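Long-range contacts in D-alanyl-D-alanine carboxypeptidase (Penicillin binding protein) family protein (Francisella tularensis subsp. tularensis, PDB 6OSU), which probably removes the C-terminal D-alanine from peptidoglycan precursor peptides, acting as a serine-type D-Ala-D-Ala carboxypeptidase of the penicillin-binding protein family: residues Gln295-Phe300 and Ala324-Asn330; Ser360-Lys366 and Ile410-Pro414; Ile390-Val396 and Val415-Val421. Residues are numbered along the deposited sequence.

Interaction 1: Gln295-Phe300 and Ala324-Asn330; sequences QDGERF and ALSKYEN
A helix that leads out of one domain can be packed against a sheet hairpin, here that of strands 288-295 and 298-307. Gln-295 opens a type I' β-turn running to Glu-298: Gln-295 N donates to Glu-298 O at 2.9 Å, the weak return bond from Glu-298 N to Gln-295 O measures 3.4 Å, and Asp-296 and Gly-297 take phi of 58° and 74°. Gln-295 OE1 lies 3.8 Å from Leu-325 CD1, their CA atoms 7.2 Å apart. Glu-298 (t, p) points toward 324-330. Glu-298 O touches Leu-325 CD2 (m, t) at 3.3 Å; Glu-298 OE1 pairs with Arg-46 in a salt bridge and weakly accepts, at 2.9 Å, from a water that accepts a hydrogen bond from Asn-330 N at 2.7 Å. As in penicillin-binding protein 5, the chain here probably passes from catalytic to C-terminal domain: helix 310-327 ends, Tyr-328 leaves helical geometry, and strand 328-330 crosses strand 298-300 at 119°, with 8.6 Å between axes. Phe-300 (chi1 m, chi2 -81°) receives Ala-324 CB over one face, a CH-pi contact 3.5 Å from the centroid and 3° off the normal. Leu-325 CD2 meets the ring edge, 3.6 Å from Phe-300 CD2, while Phe-300 CZ reaches Tyr-328 CB at 4.0 Å.

Interaction 2: Ser360-Lys366 and Ile410-Pro414; sequences SNQNIYK and IASIP
Face-to-face packing of two β-sheets, the principle behind the β-rich C-terminal domain of penicillin-binding protein 5 relatives, is seen here in miniature. Strand 364-366 lies over strand 411-414 with 8.9 Å between axes and 156° between chain directions, so the two run roughly antiparallel but are too far apart to pair as sheet neighbours; side chains fill the gap. The CA atoms of Ile-364 and Ala-411 are 7.5 Å apart, those of Ser-360 and Pro-414 7.0 Å.

Ile-364 (m, t) points toward the other layer, its CG2 3.7 Å from Ala-411 CB and its CD1 3.7 Å from Ile-413 CG2. Ile-413 (t, t) answers from the facing strand: its CD1 packs 3.5 Å from Gln-362 CB and 3.4 Å from Asn-363 O. Lys-366 is extended through chi1 to chi3 (t, t, t) and bends only at chi4 (p), laying its aliphatic part over Ile-410 and Ala-411, with Lys-366 CD 4.1 Å from Ala-411 CB and Lys-366 CE 3.6 Å from Ile-410 CG2.

At the other end, Ser-360 OG (chi1 t) accepts from Gln-362 N at 3.1 Å, an ST turn that shapes the loop before strand 364-366. A water 2.7 Å from Ser-360 OG donates to Pro-414 O at 3.0 Å, bridging the loop after strand 355-359 to Pro-414 of its neighbouring strand.

Ile-410 and Ala-411 form a classic β-bulge opposite Ile-401 of strand 395-403. Leu-399 of that strand also touches Ile-364 and Ile-413, while Leu-333 of strand 328-334 packs beside Ile-364 and Lys-366 in the two-stranded sheet with 364-369.

Interaction 3: Ile390-Val396 and Val415-Val421; sequences IKTGQTV and VVAMNNV
This is lateral β-pairing at the open end of an antiparallel hairpin, where strands 395-403 and 409-417 of the C-terminal domain run out into loops that stay bonded to each other. Thr-395 and Val-416 are a non-hydrogen-bonded antiparallel pair, CA atoms 4.3 Å apart, with side chains on the same face of the sheet. Flanking them, Val-396 N donates to Val-415 O at 3.3 Å and Ala-417 N to Gln-394 O at 2.8 Å.

Regular pairing is then interrupted by a type II β-turn from Lys-391 to Gln-394, closed by Gln-394 N to Lys-391 O at 3.0 Å. Gly-393 sits at phi/psi 89°/6°, where a CB would collide with the carbonyl O of Thr-392; Gly-393 N reaches Ala-417 O at 2.7 Å. Just before the turn, Ile-390 pairs with Val-421 in a single bridge through two weak bonds, Ile-390 N to Val-421 O at 3.4 Å and Val-421 N to Ile-390 O at 3.3 Å. Apolar side chains add contacts: Ile-390 CB to Val-421 CG2 at 3.5 Å, Ile-390 CG2 to Ala-417 CB at 4.0 Å, and Val-396 CG2 to Val-415 CG1 at 4.0 Å. Between the two bonded regions, Asn-420 OD1 stands in for a backbone carbonyl, accepting from Thr-392 N at 3.0 Å.

Overall arrangement
The three contacts follow the chain from the catalytic part into the C-terminal domain. Interaction 1 closes before the others open; its centre is about 20 Å from that of interaction 2 and about 37 Å from that of interaction 3, with nearest atoms of 1 and 3 about 21 Å apart. Interactions 1 and 2 touch through Asn-330 and Tyr-365, on neighbouring strands 328-334 and 364-369. Interactions 2 and 3, centres about 17 Å apart, share strand 409-417 and alternate along the chain. That strand packs against the facing two-stranded sheet in one part and pairs with strand 395-403 in the next, so the domain junction is linked stepwise to the far end of the C-terminal domain, away from the predicted catalytic residues.

Interaction 1: Gln295-Phe300 and Ala324-Asn330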
loop_
_atom_site.group_PDB
_atom_site.type_symbol
_atom_site.label_atom_id
_atom_site.label_comp_id
_atom_site.label_asym_id
_atom_site.label_seq_id
_atom_site.Cartn_x
_atom_site.Cartn_y
_atom_site.Cartn_z
ATOM N N GLN A 295 -12.146 -2.443 -0.570
ATOM C CA GLN A 295 -13.605 -2.535 -0.583
ATOM C C GLN A 295 -14.022 -3.222 -1.874
ATOM O O GLN A 295 -13.872 -2.651 -2.958
ATOM C CB GLN A 295 -14.253 -1.160 -0.454
ATOM C CG GLN A 295 -14.522 -0.755 0.985
ATOM C CD GLN A 295 -15.067 0.652 1.110
ATOM O OE1 GLN A 295 -15.284 1.339 0.110
ATOM N NE2 GLN A 295 -15.289 1.092 2.343
ATOM N N ASP A 296 -14.532 -4.447 -1.748
ATOM C CA ASP A 296 -15.006 -5.242 -2.879
ATOM C C ASP A 296 -13.893 -5.445 -3.912
ATOM O O ASP A 296 -13.987 -5.033 -5.072
ATOM C CB ASP A 296 -16.254 -4.613 -3.508
ATOM C CG ASP A 296 -16.913 -5.520 -4.531
ATOM O OD1 ASP A 296 -17.030 -5.118 -5.708
ATOM O OD2 ASP A 296 -17.317 -6.640 -4.153
ATOM N N GLY A 297 -12.818 -6.085 -3.455
ATOM C CA GLY A 297 -11.733 -6.502 -4.324
ATOM C C GLY A 297 -10.839 -5.367 -4.791
ATOM O O GLY A 297 -9.790 -5.593 -5.404
ATOM N N GLU A 298 -11.245 -4.134 -4.504
ATOM C CA GLU A 298 -10.534 -2.942 -4.957
ATOM C C GLU A 298 -9.770 -2.336 -3.779
ATOM O O GLU A 298 -10.375 -1.804 -2.841
ATOM C CB GLU A 298 -11.511 -1.937 -5.568
ATOM C CG GLU A 298 -10.862 -0.740 -6.235
ATOM C CD GLU A 298 -10.373 -1.040 -7.644
ATOM O OE1 GLU A 298 -10.332 -2.227 -8.036
ATOM O OE2 GLU A 298 -10.028 -0.079 -8.364
ATOM N N ARG A 299 -8.444 -2.431 -3.824
ATOM C CA ARG A 299 -7.576 -1.913 -2.777
ATOM C C ARG A 299 -6.795 -0.713 -3.291
ATOM O O ARG A 299 -6.238 -0.744 -4.394
ATOM C CB ARG A 299 -6.594 -2.977 -2.278
ATOM C CG ARG A 299 -5.482 -2.403 -1.412
ATOM C CD ARG A 299 -4.429 -3.429 -1.051
ATOM N NE ARG A 299 -4.978 -4.516 -0.250
ATOM C CZ ARG A 299 -5.236 -4.429 1.052
ATOM N NH1 ARG A 299 -4.997 -3.300 1.709
ATOM N NH2 ARG A 299 -5.736 -5.473 1.697
ATOM N N PHE A 300 -6.749 0.339 -2.481
ATOM C CA PHE A 300 -5.974 1.527 -2.794
ATOM C C PHE A 300 -4.935 1.773 -1.713
ATOM O O PHE A 300 -5.131 1.424 -0.545
ATOM C CB PHE A 300 -6.872 2.761 -2.948
ATOM C CG PHE A 300 -7.535 2.855 -4.289
ATOM C CD1 PHE A 300 -6.847 3.363 -5.380
ATOM C CD2 PHE A 300 -8.842 2.427 -4.464
ATOM C CE1 PHE A 300 -7.452 3.449 -6.620
ATOM C CE2 PHE A 300 -9.455 2.510 -5.701
ATOM C CZ PHE A 300 -8.760 3.021 -6.782
ATOM N N ALA A 324 -10.935 7.659 -4.074
ATOM C CA ALA A 324 -10.509 6.630 -5.017
ATOM C C ALA A 324 -11.477 5.452 -5.040
ATOM O O ALA A 324 -11.818 4.943 -6.114
ATOM C CB ALA A 324 -9.100 6.152 -4.675
ATOM N N LEU A 325 -11.935 5.010 -3.867
ATOM C CA LEU A 325 -12.766 3.811 -3.797
ATOM C C LEU A 325 -14.154 4.032 -4.388
ATOM O O LEU A 325 -14.785 3.075 -4.856
ATOM C CB LEU A 325 -12.883 3.341 -2.348
ATOM C CG LEU A 325 -11.641 2.692 -1.733
ATOM C CD1 LEU A 325 -11.737 2.681 -0.214
ATOM C CD2 LEU A 325 -11.462 1.278 -2.268
ATOM N N SER A 326 -14.649 5.269 -4.384
ATOM C CA SER A 326 -16.014 5.544 -4.811
ATOM C C SER A 326 -16.120 6.088 -6.231
ATOM O O SER A 326 -17.227 6.123 -6.778
ATOM C CB SER A 326 -16.679 6.534 -3.850
ATOM O OG SER A 326 -16.084 7.813 -3.970
ATOM N N LYS A 327 -15.017 6.517 -6.841
ATOM C CA LYS A 327 -15.079 7.111 -8.169
ATOM C C LYS A 327 -14.298 6.349 -9.226
ATOM O O LYS A 327 -14.364 6.721 -10.403
ATOM C CB LYS A 327 -14.590 8.567 -8.120
ATOM C CG LYS A 327 -15.352 9.412 -7.117
ATOM C CD LYS A 327 -15.499 10.847 -7.570
ATOM C CE LYS A 327 -16.728 11.479 -6.934
ATOM N NZ LYS A 327 -17.976 10.774 -7.347
ATOM N N TYR A 328 -13.583 5.287 -8.861
ATOM C CA TYR A 328 -12.711 4.588 -9.793
ATOM C C TYR A 328 -13.064 3.106 -9.836
ATOM O O TYR A 328 -13.917 2.616 -9.090
ATOM C CB TYR A 328 -11.237 4.798 -9.430
ATOM C CG TYR A 328 -10.733 6.161 -9.831
ATOM C CD1 TYR A 328 -10.142 6.364 -11.071
ATOM C CD2 TYR A 328 -10.866 7.252 -8.981
ATOM C CE1 TYR A 328 -9.684 7.611 -11.451
ATOM C CE2 TYR A 328 -10.412 8.506 -9.353
ATOM C CZ TYR A 328 -9.821 8.677 -10.591
ATOM O OH TYR A 328 -9.369 9.919 -10.969
ATOM N N GLU A 329 -12.375 2.390 -10.720
ATOM C CA GLU A 329 -12.765 1.048 -11.119
ATOM C C GLU A 329 -11.622 0.431 -11.909
ATOM O O GLU A 329 -10.955 1.129 -12.679
ATOM C CB GLU A 329 -14.041 1.102 -11.970
ATOM C CG GLU A 329 -14.849 -0.169 -12.018
ATOM C CD GLU A 329 -16.257 0.082 -12.527
ATOM O OE1 GLU A 329 -16.410 0.425 -13.717
ATOM O OE2 GLU A 329 -17.212 -0.039 -11.727
ATOM N N ASN A 330 -11.394 -0.864 -11.709
ATOM C CA ASN A 330 -10.406 -1.611 -12.479
ATOM C C ASN A 330 -11.120 -2.316 -13.625
ATOM O O ASN A 330 -12.083 -3.058 -13.398
ATOM C CB ASN A 330 -9.657 -2.615 -11.603
ATOM C CG ASN A 330 -8.537 -1.971 -10.806
ATOM O OD1 ASN A 330 -8.359 -0.753 -10.836
ATOM N ND2 ASN A 330 -7.779 -2.785 -10.084
HETATM O O HOH W 1 -12.628 -2.185 -9.738
#

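Interaction 2: Ser360-Lys366 and Ile410-Pro414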
loop_
_atom_site.group_PDB
_atom_site.type_symbol
_atom_site.label_atom_id
_atom_site.label_comp_id
_atom_site.label_asym_id
_atom_site.label_seq_id
_atom_site.Cartn_x
_atom_site.Cartn_y
_atom_site.Cartn_z
ATOM N N SER A 360 -1.408 -7.304 -29.557
ATOM C CA SER A 360 -0.307 -7.106 -28.626
ATOM C C SER A 360 -0.305 -8.231 -27.600
ATOM O O SER A 360 -1.364 -8.724 -27.199
ATOM C CB SER A 360 -0.411 -5.745 -27.920
ATOM O OG SER A 360 0.478 -5.671 -26.815
ATOM N N ASN A 361 0.888 -8.646 -27.184
ATOM C CA ASN A 361 1.001 -9.669 -26.152
ATOM C C ASN A 361 0.756 -9.119 -24.754
ATOM O O ASN A 361 0.802 -9.888 -23.788
ATOM C CB ASN A 361 2.377 -10.342 -26.212
ATOM C CG ASN A 361 3.526 -9.346 -26.148
ATOM O OD1 ASN A 361 3.324 -8.151 -25.934
ATOM N ND2 ASN A 361 4.745 -9.844 -26.328
ATOM N N GLN A 362 0.496 -7.822 -24.623
ATOM C CA GLN A 362 0.294 -7.183 -23.334
ATOM C C GLN A 362 -1.192 -6.985 -23.064
ATOM O O GLN A 362 -2.002 -6.876 -23.988
ATOM C CB GLN A 362 1.006 -5.830 -23.279
ATOM C CG GLN A 362 2.479 -5.882 -23.618
ATOM C CD GLN A 362 3.305 -6.478 -22.501
ATOM O OE1 GLN A 362 3.382 -5.917 -21.407
ATOM N NE2 GLN A 362 3.925 -7.623 -22.766
ATOM N N ASN A 363 -1.542 -6.947 -21.783
ATOM C CA ASN A 363 -2.878 -6.536 -21.392
ATOM C C ASN A 363 -2.957 -5.015 -21.316
ATOM O O ASN A 363 -1.942 -4.311 -21.291
ATOM C CB ASN A 363 -3.261 -7.126 -20.032
ATOM C CG ASN A 363 -3.369 -8.635 -20.053
ATOM O OD1 ASN A 363 -4.066 -9.210 -20.889
ATOM N ND2 ASN A 363 -2.678 -9.288 -19.127
ATOM N N ILE A 364 -4.184 -4.512 -21.286
ATOM C CA ILE A 364 -4.463 -3.160 -20.819
ATOM C C ILE A 364 -5.426 -3.316 -19.651
ATOM O O ILE A 364 -6.641 -3.465 -19.841
ATOM C CB ILE A 364 -5.038 -2.253 -21.910
ATOM C CG1 ILE A 364 -4.045 -2.103 -23.063
ATOM C CG2 ILE A 364 -5.359 -0.881 -21.330
ATOM C CD1 ILE A 364 -4.502 -1.115 -24.128
ATOM N N TYR A 365 -4.881 -3.317 -18.441
ATOM C CA TYR A 365 -5.647 -3.415 -17.205
ATOM C C TYR A 365 -5.420 -2.113 -16.455
ATOM O O TYR A 365 -4.316 -1.868 -15.954
ATOM C CB TYR A 365 -5.206 -4.632 -16.392
ATOM C CG TYR A 365 -6.030 -4.912 -15.158
ATOM C CD1 TYR A 365 -7.401 -5.135 -15.244
ATOM C CD2 TYR A 365 -5.434 -4.977 -13.905
ATOM C CE1 TYR A 365 -8.156 -5.398 -14.110
ATOM C CE2 TYR A 365 -6.176 -5.240 -12.771
ATOM C CZ TYR A 365 -7.534 -5.450 -12.876
ATOM O OH TYR A 365 -8.269 -5.708 -11.741
ATOM N N LYS A 366 -6.452 -1.268 -16.394
ATOM C CA LYS A 366 -6.285 0.113 -15.967
ATOM C C LYS A 366 -7.332 0.499 -14.927
ATOM O O LYS A 366 -8.458 -0.008 -14.927
ATOM C CB LYS A 366 -6.362 1.062 -17.177
ATOM C CG LYS A 366 -5.748 2.436 -16.947
ATOM C CD LYS A 366 -5.826 3.297 -18.203
ATOM C CE LYS A 366 -5.643 4.782 -17.886
ATOM N NZ LYS A 366 -4.218 5.169 -17.666
ATOM N N ILE A 410 -7.315 7.332 -23.266
ATOM C CA ILE A 410 -7.217 6.806 -21.908
ATOM C C ILE A 410 -6.028 5.866 -21.772
ATOM O O ILE A 410 -5.266 5.951 -20.807
ATOM C CB ILE A 410 -8.538 6.107 -21.526
ATOM C CG1 ILE A 410 -9.671 7.133 -21.425
ATOM C CG2 ILE A 410 -8.386 5.314 -20.234
ATOM C CD1 ILE A 410 -9.271 8.413 -20.729
ATOM N N ALA A 411 -5.849 4.975 -22.741
ATOM C CA ALA A 411 -4.734 4.044 -22.759
ATOM C C ALA A 411 -4.217 3.924 -24.182
ATOM O O ALA A 411 -4.961 4.120 -25.146
ATOM C CB ALA A 411 -5.141 2.666 -22.230
ATOM N N SER A 412 -2.933 3.596 -24.305
ATOM C CA SER A 412 -2.300 3.423 -25.605
ATOM C C SER A 412 -1.232 2.351 -25.481
ATOM O O SER A 412 -0.405 2.405 -24.565
ATOM C CB SER A 412 -1.684 4.734 -26.103
ATOM O OG SER A 412 -1.069 4.560 -27.367
ATOM N N ILE A 413 -1.251 1.386 -26.394
ATOM C CA ILE A 413 -0.295 0.285 -26.337
ATOM C C ILE A 413 0.162 -0.051 -27.755
ATOM O O ILE A 413 -0.662 -0.107 -28.682
ATOM C CB ILE A 413 -0.902 -0.921 -25.595
ATOM C CG1 ILE A 413 0.190 -1.750 -24.928
ATOM C CG2 ILE A 413 -1.751 -1.796 -26.505
ATOM C CD1 ILE A 413 -0.343 -2.653 -23.842
ATOM N N PRO A 414 1.463 -0.219 -27.986
ATOM C CA PRO A 414 1.929 -0.555 -29.336
ATOM C C PRO A 414 1.406 -1.911 -29.782
ATOM O O PRO A 414 1.348 -2.868 -29.006
ATOM C CB PRO A 414 3.458 -0.546 -29.203
ATOM C CG PRO A 414 3.728 -0.634 -27.741
ATOM C CD PRO A 414 2.582 0.045 -27.067
HETATM O O HOH W 2 2.369 -3.786 -26.359
#

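Interaction 3: Ile390-Val396 and Val415-Val421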
loop_
_atom_site.group_PDB
_atom_site.type_symbol
_atom_site.label_atom_id
_atom_site.label_comp_id
_atom_site.label_asym_id
_atom_site.label_seq_id
_atom_site.Cartn_x
_atom_site.Cartn_y
_atom_site.Cartn_z
ATOM N N ILE A 390 4.379 -5.050 -45.354
ATOM C CA ILE A 390 4.476 -5.161 -43.904
ATOM C C ILE A 390 4.616 -6.638 -43.566
ATOM O O ILE A 390 3.895 -7.474 -44.122
ATOM C CB ILE A 390 3.246 -4.563 -43.193
ATOM C CG1 ILE A 390 3.015 -3.114 -43.628
ATOM C CG2 ILE A 390 3.398 -4.663 -41.682
ATOM C CD1 ILE A 390 1.606 -2.628 -43.385
ATOM N N LYS A 391 5.533 -6.960 -42.658
ATOM C CA LYS A 391 5.778 -8.345 -42.284
ATOM C C LYS A 391 5.110 -8.674 -40.954
ATOM O O LYS A 391 4.859 -7.794 -40.128
ATOM C CB LYS A 391 7.278 -8.641 -42.194
ATOM C CG LYS A 391 7.603 -10.136 -42.184
ATOM C CD LYS A 391 8.920 -10.426 -41.489
ATOM C CE LYS A 391 10.100 -10.195 -42.411
ATOM N NZ LYS A 391 11.386 -10.312 -41.675
ATOM N N THR A 392 4.817 -9.961 -40.763
ATOM C CA THR A 392 4.316 -10.444 -39.483
ATOM C C THR A 392 5.310 -10.124 -38.373
ATOM O O THR A 392 6.502 -10.419 -38.487
ATOM C CB THR A 392 4.067 -11.953 -39.550
ATOM O OG1 THR A 392 2.935 -12.220 -40.387
ATOM C CG2 THR A 392 3.817 -12.523 -38.160
ATOM N N GLY A 393 4.818 -9.517 -37.300
ATOM C CA GLY A 393 5.676 -9.099 -36.214
ATOM C C GLY A 393 6.239 -7.705 -36.351
ATOM O O GLY A 393 7.070 -7.306 -35.525
ATOM N N GLN A 394 5.817 -6.951 -37.360
ATOM C CA GLN A 394 6.222 -5.562 -37.512
ATOM C C GLN A 394 5.255 -4.651 -36.764
ATOM O O GLN A 394 4.039 -4.866 -36.778
ATOM C CB GLN A 394 6.274 -5.188 -38.994
ATOM C CG GLN A 394 6.582 -3.729 -39.286
ATOM C CD GLN A 394 6.605 -3.440 -40.778
ATOM O OE1 GLN A 394 6.891 -4.322 -41.586
ATOM N NE2 GLN A 394 6.296 -2.201 -41.149
ATOM N N THR A 395 5.804 -3.640 -36.095
ATOM C CA THR A 395 4.990 -2.694 -35.342
ATOM C C THR A 395 4.342 -1.703 -36.303
ATOM O O THR A 395 5.041 -0.984 -37.025
ATOM C CB THR A 395 5.842 -1.965 -34.306
ATOM O OG1 THR A 395 6.514 -2.924 -33.478
ATOM C CG2 THR A 395 4.971 -1.069 -33.437
ATOM N N VAL A 396 3.011 -1.661 -36.310
ATOM C CA VAL A 396 2.267 -0.834 -37.257
ATOM C C VAL A 396 1.546 0.328 -36.598
ATOM O O VAL A 396 1.012 1.189 -37.318
ATOM C CB VAL A 396 1.261 -1.672 -38.071
ATOM C CG1 VAL A 396 1.996 -2.614 -39.011
ATOM C CG2 VAL A 396 0.342 -2.442 -37.141
ATOM N N VAL A 415 1.016 -1.980 -31.049
ATOM C CA VAL A 415 0.400 -3.169 -31.617
ATOM C C VAL A 415 1.244 -3.643 -32.794
ATOM O O VAL A 415 1.907 -2.851 -33.475
ATOM C CB VAL A 415 -1.063 -2.897 -32.033
ATOM C CG1 VAL A 415 -1.131 -2.206 -33.388
ATOM C CG2 VAL A 415 -1.865 -4.177 -32.020
ATOM N N VAL A 416 1.227 -4.951 -33.021
ATOM C CA VAL A 416 2.135 -5.584 -33.966
ATOM C C VAL A 416 1.325 -6.342 -35.007
ATOM O O VAL A 416 0.180 -6.739 -34.767
ATOM C CB VAL A 416 3.132 -6.513 -33.234
ATOM C CG1 VAL A 416 2.639 -7.953 -33.222
ATOM C CG2 VAL A 416 4.511 -6.403 -33.843
ATOM N N ALA A 417 1.929 -6.537 -36.177
ATOM C CA ALA A 417 1.239 -7.169 -37.294
ATOM C C ALA A 417 1.206 -8.683 -37.128
ATOM O O ALA A 417 2.219 -9.308 -36.793
ATOM C CB ALA A 417 1.911 -6.795 -38.616
ATOM N N MET A 418 0.034 -9.271 -37.357
ATOM C CA MET A 418 -0.125 -10.714 -37.363
ATOM C C MET A 418 -0.321 -11.281 -38.761
ATOM O O MET A 418 -0.336 -12.506 -38.917
ATOM C CB MET A 418 -1.310 -11.124 -36.476
ATOM C CG MET A 418 -1.303 -10.504 -35.080
ATOM S SD MET A 418 -0.672 -11.596 -33.787
ATOM C CE MET A 418 1.048 -11.113 -33.713
ATOM N N ASN A 419 -0.478 -10.428 -39.772
ATOM C CA ASN A 419 -0.614 -10.825 -41.169
ATOM C C ASN A 419 0.550 -10.270 -41.981
ATOM O O ASN A 419 1.447 -9.603 -41.459
ATOM C CB ASN A 419 -1.934 -10.330 -41.767
ATOM C CG ASN A 419 -3.128 -11.126 -41.297
ATOM O OD1 ASN A 419 -4.029 -10.586 -40.660
ATOM N ND2 ASN A 419 -3.153 -12.414 -41.625
ATOM N N ASN A 420 0.510 -10.548 -43.281
ATOM C CA ASN A 420 1.401 -9.955 -44.266
ATOM C C ASN A 420 0.561 -9.232 -45.306
ATOM O O ASN A 420 -0.533 -9.686 -45.654
ATOM C CB ASN A 420 2.271 -11.023 -44.948
ATOM C CG ASN A 420 3.452 -11.446 -44.102
ATOM O OD1 ASN A 420 4.212 -10.611 -43.626
ATOM N ND2 ASN A 420 3.613 -12.751 -43.914
ATOM N N VAL A 421 1.063 -8.102 -45.796
ATOM C CA VAL A 421 0.446 -7.387 -46.906
ATOM C C VAL A 421 1.486 -7.207 -47.998
ATOM O O VAL A 421 2.633 -6.835 -47.723
ATOM C CB VAL A 421 -0.136 -6.027 -46.474
ATOM C CG1 VAL A 421 -1.452 -6.237 -45.750
ATOM C CG2 VAL A 421 0.858 -5.287 -45.601
#